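PDB 4QHR: alanine racemase from Acinetobacter baumannii, which belongs to the alanine racemase family, whose members pair an N-terminal TIM-barrel domain with a separate C-terminal domain. Local coordinates for residues A[158-163]-A[198-203]; A[187-192]-A[203-208]; A[193-198]-A[218-223]. One frame throughout, in Å; residues are numbered along the deposited sequence.

Contact 1: A[158-163]-A[198-203]; sequences MHFANA and FKWPEL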
loop_
_atom_site.group_PDB
_atom_site.type_symbol
_atom_site.label_atom_id
_atom_site.label_comp_id
_atom_site.label_asym_id
_atom_site.label_seq_id
_atom_site.Cartn_x
_atom_site.Cartn_y
_atom_site.Cartn_z
ATOM N N MET A 158 -15.400 24.617 5.407
ATOM C CA MET A 158 -16.184 23.445 5.049
ATOM C C MET A 158 -15.470 22.598 3.984
ATOM O O MET A 158 -14.596 23.087 3.262
ATOM C CB MET A 158 -17.494 23.902 4.507
ATOM C CG MET A 158 -18.557 22.822 4.463
ATOM S SD MET A 158 -19.928 23.455 3.514
ATOM C CE MET A 158 -19.233 23.769 1.868
ATOM N N HIS A 159 -15.862 21.317 3.909
ATOM C CA HIS A 159 -15.414 20.423 2.870
ATOM C C HIS A 159 -16.673 19.862 2.184
ATOM O O HIS A 159 -17.635 19.475 2.836
ATOM C CB HIS A 159 -14.531 19.334 3.466
ATOM C CG HIS A 159 -13.671 18.617 2.456
ATOM N ND1 HIS A 159 -12.848 19.277 1.556
ATOM C CD2 HIS A 159 -13.496 17.292 2.220
ATOM C CE1 HIS A 159 -12.214 18.387 0.807
ATOM N NE2 HIS A 159 -12.588 17.177 1.190
ATOM N N PHE A 160 -16.641 19.842 0.862
ATOM C CA PHE A 160 -17.730 19.285 0.054
ATOM C C PHE A 160 -17.683 17.793 0.065
ATOM O O PHE A 160 -16.600 17.206 -0.023
ATOM C CB PHE A 160 -17.623 19.783 -1.369
ATOM C CG PHE A 160 -18.225 21.133 -1.544
ATOM C CD1 PHE A 160 -19.594 21.284 -1.452
ATOM C CD2 PHE A 160 -17.435 22.258 -1.731
ATOM C CE1 PHE A 160 -20.182 22.533 -1.571
ATOM C CE2 PHE A 160 -18.022 23.512 -1.856
ATOM C CZ PHE A 160 -19.396 23.642 -1.782
ATOM N N ALA A 161 -18.839 17.168 0.177
ATOM C CA ALA A 161 -18.892 15.710 0.137
ATOM C C ALA A 161 -18.803 15.103 -1.280
ATOM O O ALA A 161 -18.249 14.029 -1.468
ATOM C CB ALA A 161 -20.179 15.253 0.828
ATOM N N ASN A 162 -19.368 15.778 -2.274
ATOM C CA ASN A 162 -19.578 15.234 -3.621
ATOM C C ASN A 162 -19.269 16.269 -4.680
ATOM O O ASN A 162 -19.944 16.315 -5.727
ATOM C CB ASN A 162 -21.044 14.802 -3.793
ATOM C CG ASN A 162 -21.480 13.774 -2.774
ATOM O OD1 ASN A 162 -22.342 14.035 -1.930
ATOM N ND2 ASN A 162 -20.874 12.635 -2.824
ATOM N N ALA A 163 -18.236 17.096 -4.452
ATOM C CA ALA A 163 -17.859 18.101 -5.460
ATOM C C ALA A 163 -17.393 17.471 -6.767
ATOM O O ALA A 163 -17.505 18.098 -7.842
ATOM C CB ALA A 163 -16.798 19.043 -4.916
ATOM N N PHE A 198 -12.056 23.818 -9.712
ATOM C CA PHE A 198 -12.416 23.763 -11.124
ATOM C C PHE A 198 -13.862 24.223 -11.356
ATOM O O PHE A 198 -14.139 24.949 -12.325
ATOM C CB PHE A 198 -12.222 22.346 -11.704
ATOM C CG PHE A 198 -10.814 22.024 -12.051
ATOM C CD1 PHE A 198 -10.267 22.486 -13.214
ATOM C CD2 PHE A 198 -10.040 21.252 -11.234
ATOM C CE1 PHE A 198 -8.946 22.199 -13.558
ATOM C CE2 PHE A 198 -8.754 20.935 -11.565
ATOM C CZ PHE A 198 -8.195 21.427 -12.725
ATOM N N LYS A 199 -14.752 23.845 -10.456
ATOM C CA LYS A 199 -16.170 24.100 -10.686
ATOM C C LYS A 199 -16.761 25.393 -10.167
ATOM O O LYS A 199 -17.623 25.923 -10.807
ATOM C CB LYS A 199 -16.968 22.983 -10.163
ATOM C CG LYS A 199 -16.785 21.757 -11.045
ATOM C CD LYS A 199 -17.298 20.501 -10.367
ATOM C CE LYS A 199 -18.799 20.518 -10.213
ATOM N NZ LYS A 199 -19.313 19.164 -9.880
ATOM N N TRP A 200 -16.306 25.892 -9.027
ATOM C CA TRP A 200 -16.997 26.969 -8.334
ATOM C C TRP A 200 -16.049 28.064 -7.873
ATOM O O TRP A 200 -15.898 28.249 -6.662
ATOM C CB TRP A 200 -17.773 26.430 -7.124
ATOM C CG TRP A 200 -18.697 25.361 -7.448
ATOM C CD1 TRP A 200 -19.563 25.324 -8.509
ATOM C CD2 TRP A 200 -18.872 24.105 -6.751
ATOM N NE1 TRP A 200 -20.253 24.143 -8.499
ATOM C CE2 TRP A 200 -19.858 23.385 -7.433
ATOM C CE3 TRP A 200 -18.285 23.528 -5.621
ATOM C CZ2 TRP A 200 -20.280 22.123 -7.025
ATOM C CZ3 TRP A 200 -18.697 22.287 -5.216
ATOM C CH2 TRP A 200 -19.697 21.591 -5.917
ATOM N N PRO A 201 -15.476 28.840 -8.818
ATOM C CA PRO A 201 -14.569 29.921 -8.395
ATOM C C PRO A 201 -15.280 30.925 -7.518
ATOM O O PRO A 201 -14.617 31.586 -6.732
ATOM C CB PRO A 201 -14.081 30.561 -9.720
ATOM C CG PRO A 201 -15.091 30.134 -10.731
ATOM C CD PRO A 201 -15.611 28.782 -10.287
ATOM N N GLU A 202 -16.606 31.035 -7.625
ATOM C CA GLU A 202 -17.369 31.967 -6.768
ATOM C C GLU A 202 -17.299 31.618 -5.279
ATOM O O GLU A 202 -17.602 32.458 -4.415
ATOM C CB GLU A 202 -18.841 32.081 -7.218
ATOM C CG GLU A 202 -19.700 30.837 -7.014
ATOM C CD GLU A 202 -19.638 29.802 -8.157
ATOM O OE1 GLU A 202 -18.787 29.874 -9.083
ATOM O OE2 GLU A 202 -20.465 28.884 -8.088
ATOM N N LEU A 203 -16.935 30.382 -4.976
ATOM C CA LEU A 203 -16.700 29.933 -3.578
ATOM C C LEU A 203 -15.237 29.912 -3.122
ATOM O O LEU A 203 -14.951 29.384 -2.042
ATOM C CB LEU A 203 -17.325 28.550 -3.363
ATOM C CG LEU A 203 -18.837 28.468 -3.625
ATOM C CD1 LEU A 203 -19.344 27.085 -3.340
ATOM C CD2 LEU A 203 -19.653 29.414 -2.780
#

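Contact 2: A[187-192]-A[203-208]; sequences ILASCC and LNFDYV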
loop_
_atom_site.group_PDB
_atom_site.type_symbol
_atom_site.label_atom_id
_atom_site.label_comp_id
_atom_site.label_asym_id
_atom_site.label_seq_id
_atom_site.Cartn_x
_atom_site.Cartn_y
_atom_site.Cartn_z
ATOM N N ILE A 187 -15.863 37.582 8.181
ATOM C CA ILE A 187 -15.055 36.408 8.509
ATOM C C ILE A 187 -14.344 35.868 7.266
ATOM O O ILE A 187 -14.871 35.934 6.156
ATOM C CB ILE A 187 -15.914 35.340 9.238
ATOM C CG1 ILE A 187 -15.067 34.234 9.897
ATOM C CG2 ILE A 187 -17.008 34.717 8.351
ATOM C CD1 ILE A 187 -15.907 33.207 10.632
ATOM N N LEU A 188 -13.138 35.335 7.475
ATOM C CA LEU A 188 -12.464 34.638 6.432
ATOM C C LEU A 188 -13.183 33.321 6.187
ATOM O O LEU A 188 -13.855 32.764 7.088
ATOM C CB LEU A 188 -11.007 34.359 6.832
ATOM C CG LEU A 188 -10.170 35.594 7.101
ATOM C CD1 LEU A 188 -8.938 35.217 7.927
ATOM C CD2 LEU A 188 -9.820 36.355 5.841
ATOM N N ALA A 189 -13.022 32.811 4.977
ATOM C CA ALA A 189 -13.654 31.575 4.605
ATOM C C ALA A 189 -12.833 30.727 3.616
ATOM O O ALA A 189 -12.052 31.244 2.837
ATOM C CB ALA A 189 -15.002 31.845 4.025
ATOM N N SER A 190 -13.096 29.419 3.671
ATOM C CA SER A 190 -12.386 28.420 2.874
ATOM C C SER A 190 -13.282 27.197 2.670
ATOM O O SER A 190 -13.722 26.524 3.650
ATOM C CB SER A 190 -11.141 27.946 3.604
ATOM O OG SER A 190 -10.353 27.020 2.803
ATOM N N CYS A 191 -13.514 26.863 1.400
ATOM C CA CYS A 191 -14.231 25.614 1.137
ATOM C C CYS A 191 -13.870 24.808 -0.114
ATOM O O CYS A 191 -14.361 23.711 -0.255
ATOM C CB CYS A 191 -15.707 25.869 1.160
ATOM S SG CYS A 191 -16.241 26.823 -0.252
ATOM N N CYS A 192 -13.031 25.318 -1.002
ATOM C CA CYS A 192 -12.720 24.598 -2.231
ATOM C C CYS A 192 -11.573 23.589 -2.127
ATOM O O CYS A 192 -10.402 23.953 -1.851
ATOM C CB CYS A 192 -12.408 25.573 -3.374
ATOM S SG CYS A 192 -13.779 26.716 -3.730
ATOM N N LEU A 203 -16.935 30.382 -4.976
ATOM C CA LEU A 203 -16.700 29.933 -3.578
ATOM C C LEU A 203 -15.237 29.912 -3.122
ATOM O O LEU A 203 -14.951 29.384 -2.042
ATOM C CB LEU A 203 -17.325 28.550 -3.363
ATOM C CG LEU A 203 -18.837 28.468 -3.625
ATOM C CD1 LEU A 203 -19.344 27.085 -3.340
ATOM C CD2 LEU A 203 -19.653 29.414 -2.780
ATOM N N ASN A 204 -14.343 30.546 -3.863
ATOM C CA ASN A 204 -12.940 30.584 -3.483
ATOM C C ASN A 204 -12.729 31.299 -2.161
ATOM O O ASN A 204 -11.972 30.834 -1.317
ATOM C CB ASN A 204 -12.073 31.302 -4.538
ATOM C CG ASN A 204 -11.844 30.505 -5.809
ATOM O OD1 ASN A 204 -12.137 29.299 -5.939
ATOM N ND2 ASN A 204 -11.339 31.164 -6.738
ATOM N N PHE A 205 -13.411 32.438 -1.983
ATOM C CA PHE A 205 -13.148 33.295 -0.796
ATOM C C PHE A 205 -11.655 33.473 -0.503
ATOM O O PHE A 205 -10.857 33.721 -1.436
ATOM C CB PHE A 205 -13.962 32.792 0.385
ATOM C CG PHE A 205 -15.436 32.791 0.119
ATOM C CD1 PHE A 205 -16.104 34.010 -0.067
ATOM C CD2 PHE A 205 -16.160 31.608 0.007
ATOM C CE1 PHE A 205 -17.467 34.056 -0.342
ATOM C CE2 PHE A 205 -17.533 31.652 -0.239
ATOM C CZ PHE A 205 -18.176 32.878 -0.435
ATOM N N ASP A 206 -11.236 33.316 0.757
ATOM C CA ASP A 206 -9.880 33.722 1.160
ATOM C C ASP A 206 -8.803 32.635 0.998
ATOM O O ASP A 206 -7.643 32.943 0.734
ATOM C CB ASP A 206 -9.950 34.195 2.593
ATOM C CG ASP A 206 -11.016 35.271 2.771
ATOM O OD1 ASP A 206 -10.731 36.430 2.385
ATOM O OD2 ASP A 206 -12.129 34.961 3.186
ATOM N N TYR A 207 -9.182 31.381 1.179
ATOM C CA TYR A 207 -8.277 30.242 1.083
ATOM C C TYR A 207 -8.924 29.092 0.311
ATOM O O TYR A 207 -9.995 28.659 0.641
ATOM C CB TYR A 207 -7.936 29.710 2.474
ATOM C CG TYR A 207 -7.124 30.635 3.334
ATOM C CD1 TYR A 207 -7.755 31.578 4.154
ATOM C CD2 TYR A 207 -5.756 30.578 3.340
ATOM C CE1 TYR A 207 -7.017 32.449 4.949
ATOM C CE2 TYR A 207 -5.010 31.436 4.143
ATOM C CZ TYR A 207 -5.657 32.374 4.925
ATOM O OH TYR A 207 -4.940 33.211 5.735
ATOM N N VAL A 208 -8.221 28.593 -0.705
ATOM C CA VAL A 208 -8.560 27.340 -1.363
ATOM C C VAL A 208 -7.559 26.262 -0.859
ATOM O O VAL A 208 -6.414 26.580 -0.428
ATOM C CB VAL A 208 -8.547 27.509 -2.901
ATOM C CG1 VAL A 208 -9.614 28.516 -3.310
ATOM C CG2 VAL A 208 -7.178 27.867 -3.451
HETATM O O HOH W 1 -14.356 36.592 2.894
HETATM O O HOH W 2 -12.672 28.278 -0.845
#

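Contact 3: A[193-198]-A[218-223]; sequences NSAAIF and SPFADK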
loop_
_atom_site.group_PDB
_atom_site.type_symbol
_atom_site.label_atom_id
_atom_site.label_comp_id
_atom_site.label_asym_id
_atom_site.label_seq_id
_atom_site.Cartn_x
_atom_site.Cartn_y
_atom_site.Cartn_z
ATOM N N ASN A 193 -11.920 22.341 -2.374
ATOM C CA ASN A 193 -10.952 21.269 -2.701
ATOM C C ASN A 193 -10.633 21.377 -4.200
ATOM O O ASN A 193 -11.039 22.355 -4.826
ATOM C CB ASN A 193 -11.486 19.907 -2.267
ATOM C CG ASN A 193 -12.845 19.545 -2.903
ATOM O OD1 ASN A 193 -13.365 20.263 -3.762
ATOM N ND2 ASN A 193 -13.401 18.442 -2.479
ATOM N N SER A 194 -9.928 20.408 -4.781
ATOM C CA SER A 194 -9.535 20.485 -6.154
ATOM C C SER A 194 -10.770 20.579 -7.055
ATOM O O SER A 194 -10.808 21.388 -7.961
ATOM C CB SER A 194 -8.723 19.246 -6.566
ATOM O OG SER A 194 -7.517 19.149 -5.819
ATOM N N ALA A 195 -11.753 19.750 -6.772
ATOM C CA ALA A 195 -12.954 19.713 -7.631
ATOM C C ALA A 195 -13.672 21.076 -7.662
ATOM O O ALA A 195 -14.083 21.591 -8.752
ATOM C CB ALA A 195 -13.881 18.600 -7.159
ATOM N N ALA A 196 -13.849 21.646 -6.473
ATOM C CA ALA A 196 -14.483 22.956 -6.330
ATOM C C ALA A 196 -13.652 24.088 -6.946
ATOM O O ALA A 196 -14.228 25.055 -7.469
ATOM C CB ALA A 196 -14.765 23.264 -4.887
ATOM N N ILE A 197 -12.301 23.996 -6.888
ATOM C CA ILE A 197 -11.455 24.967 -7.609
ATOM C C ILE A 197 -11.819 24.989 -9.112
ATOM O O ILE A 197 -11.893 26.073 -9.736
ATOM C CB ILE A 197 -9.937 24.727 -7.329
ATOM C CG1 ILE A 197 -9.624 25.054 -5.863
ATOM C CG2 ILE A 197 -9.062 25.580 -8.248
ATOM C CD1 ILE A 197 -8.305 24.551 -5.350
ATOM N N PHE A 198 -12.056 23.818 -9.712
ATOM C CA PHE A 198 -12.416 23.763 -11.124
ATOM C C PHE A 198 -13.862 24.223 -11.356
ATOM O O PHE A 198 -14.139 24.949 -12.325
ATOM C CB PHE A 198 -12.222 22.346 -11.704
ATOM C CG PHE A 198 -10.814 22.024 -12.051
ATOM C CD1 PHE A 198 -10.267 22.486 -13.214
ATOM C CD2 PHE A 198 -10.040 21.252 -11.234
ATOM C CE1 PHE A 198 -8.946 22.199 -13.558
ATOM C CE2 PHE A 198 -8.754 20.935 -11.565
ATOM C CZ PHE A 198 -8.195 21.427 -12.725
ATOM N N SER A 218 -6.605 13.375 -11.400
ATOM C CA SER A 218 -7.940 14.011 -11.576
ATOM C C SER A 218 -8.897 13.892 -10.399
ATOM O O SER A 218 -9.086 12.831 -9.852
ATOM C CB SER A 218 -8.664 13.405 -12.766
ATOM O OG SER A 218 -9.900 14.091 -12.957
ATOM N N PRO A 219 -9.530 14.999 -10.007
ATOM C CA PRO A 219 -10.618 14.891 -8.996
ATOM C C PRO A 219 -11.958 14.364 -9.583
ATOM O O PRO A 219 -12.882 14.175 -8.812
ATOM C CB PRO A 219 -10.855 16.324 -8.555
ATOM C CG PRO A 219 -10.182 17.177 -9.490
ATOM C CD PRO A 219 -9.351 16.368 -10.474
ATOM N N PHE A 220 -12.018 14.154 -10.898
ATOM C CA PHE A 220 -13.271 13.849 -11.626
ATOM C C PHE A 220 -13.170 12.517 -12.365
ATOM O O PHE A 220 -12.202 12.270 -13.091
ATOM C CB PHE A 220 -13.561 14.933 -12.666
ATOM C CG PHE A 220 -13.643 16.323 -12.101
ATOM C CD1 PHE A 220 -14.634 16.648 -11.222
ATOM C CD2 PHE A 220 -12.752 17.325 -12.495
ATOM C CE1 PHE A 220 -14.736 17.924 -10.704
ATOM C CE2 PHE A 220 -12.845 18.615 -11.986
ATOM C CZ PHE A 220 -13.838 18.909 -11.066
ATOM N N ALA A 221 -14.210 11.704 -12.239
ATOM C CA ALA A 221 -14.279 10.408 -12.923
ATOM C C ALA A 221 -14.368 10.556 -14.419
ATOM O O ALA A 221 -13.894 9.697 -15.152
ATOM C CB ALA A 221 -15.472 9.591 -12.402
ATOM N N ASP A 222 -14.944 11.665 -14.879
ATOM C CA ASP A 222 -15.195 11.882 -16.285
ATOM C C ASP A 222 -14.243 12.906 -16.935
ATOM O O ASP A 222 -14.506 13.385 -18.039
ATOM C CB ASP A 222 -16.674 12.286 -16.473
ATOM C CG ASP A 222 -17.016 13.619 -15.814
ATOM O OD1 ASP A 222 -16.224 14.147 -15.008
ATOM O OD2 ASP A 222 -18.095 14.158 -16.103
ATOM N N LYS A 223 -13.144 13.255 -16.266
ATOM C CA LYS A 223 -12.162 14.137 -16.864
ATOM C C LYS A 223 -10.788 13.593 -16.669
ATOM O O LYS A 223 -10.446 13.181 -15.557
ATOM C CB LYS A 223 -12.206 15.530 -16.240
ATOM C CG LYS A 223 -13.541 16.229 -16.385
ATOM C CD LYS A 223 -13.794 16.687 -17.822
ATOM C CE LYS A 223 -15.207 17.241 -17.934
ATOM N NZ LYS A 223 -15.313 18.050 -19.174
#

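Contact 1: A[158-163]-A[198-203]
Trp200 and Phe160 form an edge-to-face pair across this contact. The edge of the indole points at the face of the phenyl ring, with the planes at 55° and the centroid of the Trp200 six-membered ring 4.7 Å from that of Phe160. The closest atom is Trp200 CZ3, which stands 3.5 Å above the Phe160 plane, over its centre, so all six ring carbons share the approach. On the opposite face Met158 CE sits toward the rim, leaving the phenyl ring between a methyl group and an indole edge.

Within the TIM barrel, segment 158-163 belongs to the loop after strand 154-157. Segment 198-203 includes the C-terminal end of helix 194-199, which follows the next strand, 188-190. Trp200 is the first residue to leave helical geometry, and the backbone turns there, with Leu203 N bonded to Trp200 O.

Two aliphatic groups complete the apolar set. Leu203 CD1 comes to the edge of Phe160, near its plane, 3.8 Å from CZ. Ala163 CB approaches the indole obliquely, 3.8 Å from Trp200 CZ3.

The polar link is a hydrogen bond from Lys199 NZ to Ala163 O, 2.9 Å long, with the donor tilted 31° from the carbonyl plane. A bend in the lysine chain at chi3 (68°) turns CE out of line with the preceding carbons, and Asp166 OD1 is a further partner of NZ, in a weak, long ion pair.

Contact 2: A[187-192]-A[203-208]
Asp206 holds Ala189 at both ends of the residue, taking its amide N-H on the carboxylate and giving its own N-H to the carbonyl. The contact lies at the closure of the TIM barrel, where strand 188-190 and the last barrel strand, 207-208, run side by side and join the two ends of the parallel sheet.

The Asp206 side chain can be followed outward from CB. Asp206 CB packs 3.6 Å from Ala189 O and also touches the Leu188 side chain. Asp206 CG stands anti to its own carbonyl carbon (chi1 -54°) and lies 3.5 Å from Leu188 CD2, the methyl that OD1 also meets. Asp206 OD2 makes the polar contacts: Ala189 N donates to it at 2.9 Å on the anti side, 18° out of the carboxylate plane, and water 1 donates at 2.8 Å while also reaching Ile187 O weakly. Along the backbone, Asp206 N bonds to Ala189 O at 3.0 Å, and Tyr207 N adds a weak bond to the same oxygen.

One residue on, Ser190 OG donates to Tyr207 O at 2.7 Å from above the carbonyl plane, 54° out of it; Arg209 is a further partner of this hydroxyl. Phe205 CB lies against Ala189 CB, and the Phe205 ring continues toward helix 168-184.

Beyond the strands, water 2 accepts from Cys191 N at 2.8 Å and lies close to Leu203 O and Asn204 O. Beside it the two cysteine sulfurs converge on Leu203, Cys191 SG packing 3.7 Å from Leu203 CB and Cys192 SG touching the same carbon more loosely.

Contact 3: A[193-198]-A[218-223]
Phe220 sets the far edge of its ring against Ala195 O and Phe198 CB of helix 194-199. This helix follows strand 188-190 of the TIM barrel, while 218-223 belongs to the loop between the last barrel strand, 207-208, and helix 225-228. The loop lies against one side of helix 194-199, from Ser194 and Ala195 to Phe198.

The Phe220 side chain leaves with CG anti to the carbonyl carbon (chi1 -56°), and its three outer carbons each meet a different atom, two on Ala195 and one on Phe198. Phe220 CE1 packs 3.7 Å from Ala195 CB, CZ comes 3.6 Å from Ala195 O, and CE2 lies 3.8 Å from Phe198 CB, which is in the plane of the Phe220 ring. The two phenyl rings themselves meet obliquely, with their planes at 70°.

Pro219 packs beside this pair: its CB touches Ala195 CB, its CG lies 3.9 Å from Ser194 CB, and that same CG sits over one face of Phe220, toward the rim. Leu228 of helix 225-228 touches Phe198, Pro219 and Phe220 as well.

No hydrogen bond crosses between the segments; polar groups instead shape each side. Asn193 is the N-cap: its OD1 accepts from Ala196 N at 3.1 Å, nearly straight at 166°. Phe220 to Lys223 form a type I turn. The Ser194 hydroxyl turns to other partners, with OG hydrogen-bonded to Met213 N and to OP3 of the modified residue LLP at position 34.

All three contacts are largely buried and gather around helix 194-199 and the strands that flank it in the chain. Contacts 1 and 3 both use the helix, its C-terminal end in the first and the side running from Ser194 to Phe198 in the third, and meet where Ala163 CB packs on Ala195 CB. Contact 2 joins the flanking strands, shares Leu203 with contact 1, and mixes buried residues with a partly exposed rim of Leu188, Phe205 and Asp206. The chemistry of the three differs with place: backbone, carboxylate and water bonds at the barrel closure, an aromatic pair with one lysine bond in contact 1, and apolar packing in contact 3. Ile197 bridges to contact 2 by touching Cys192 and Val208.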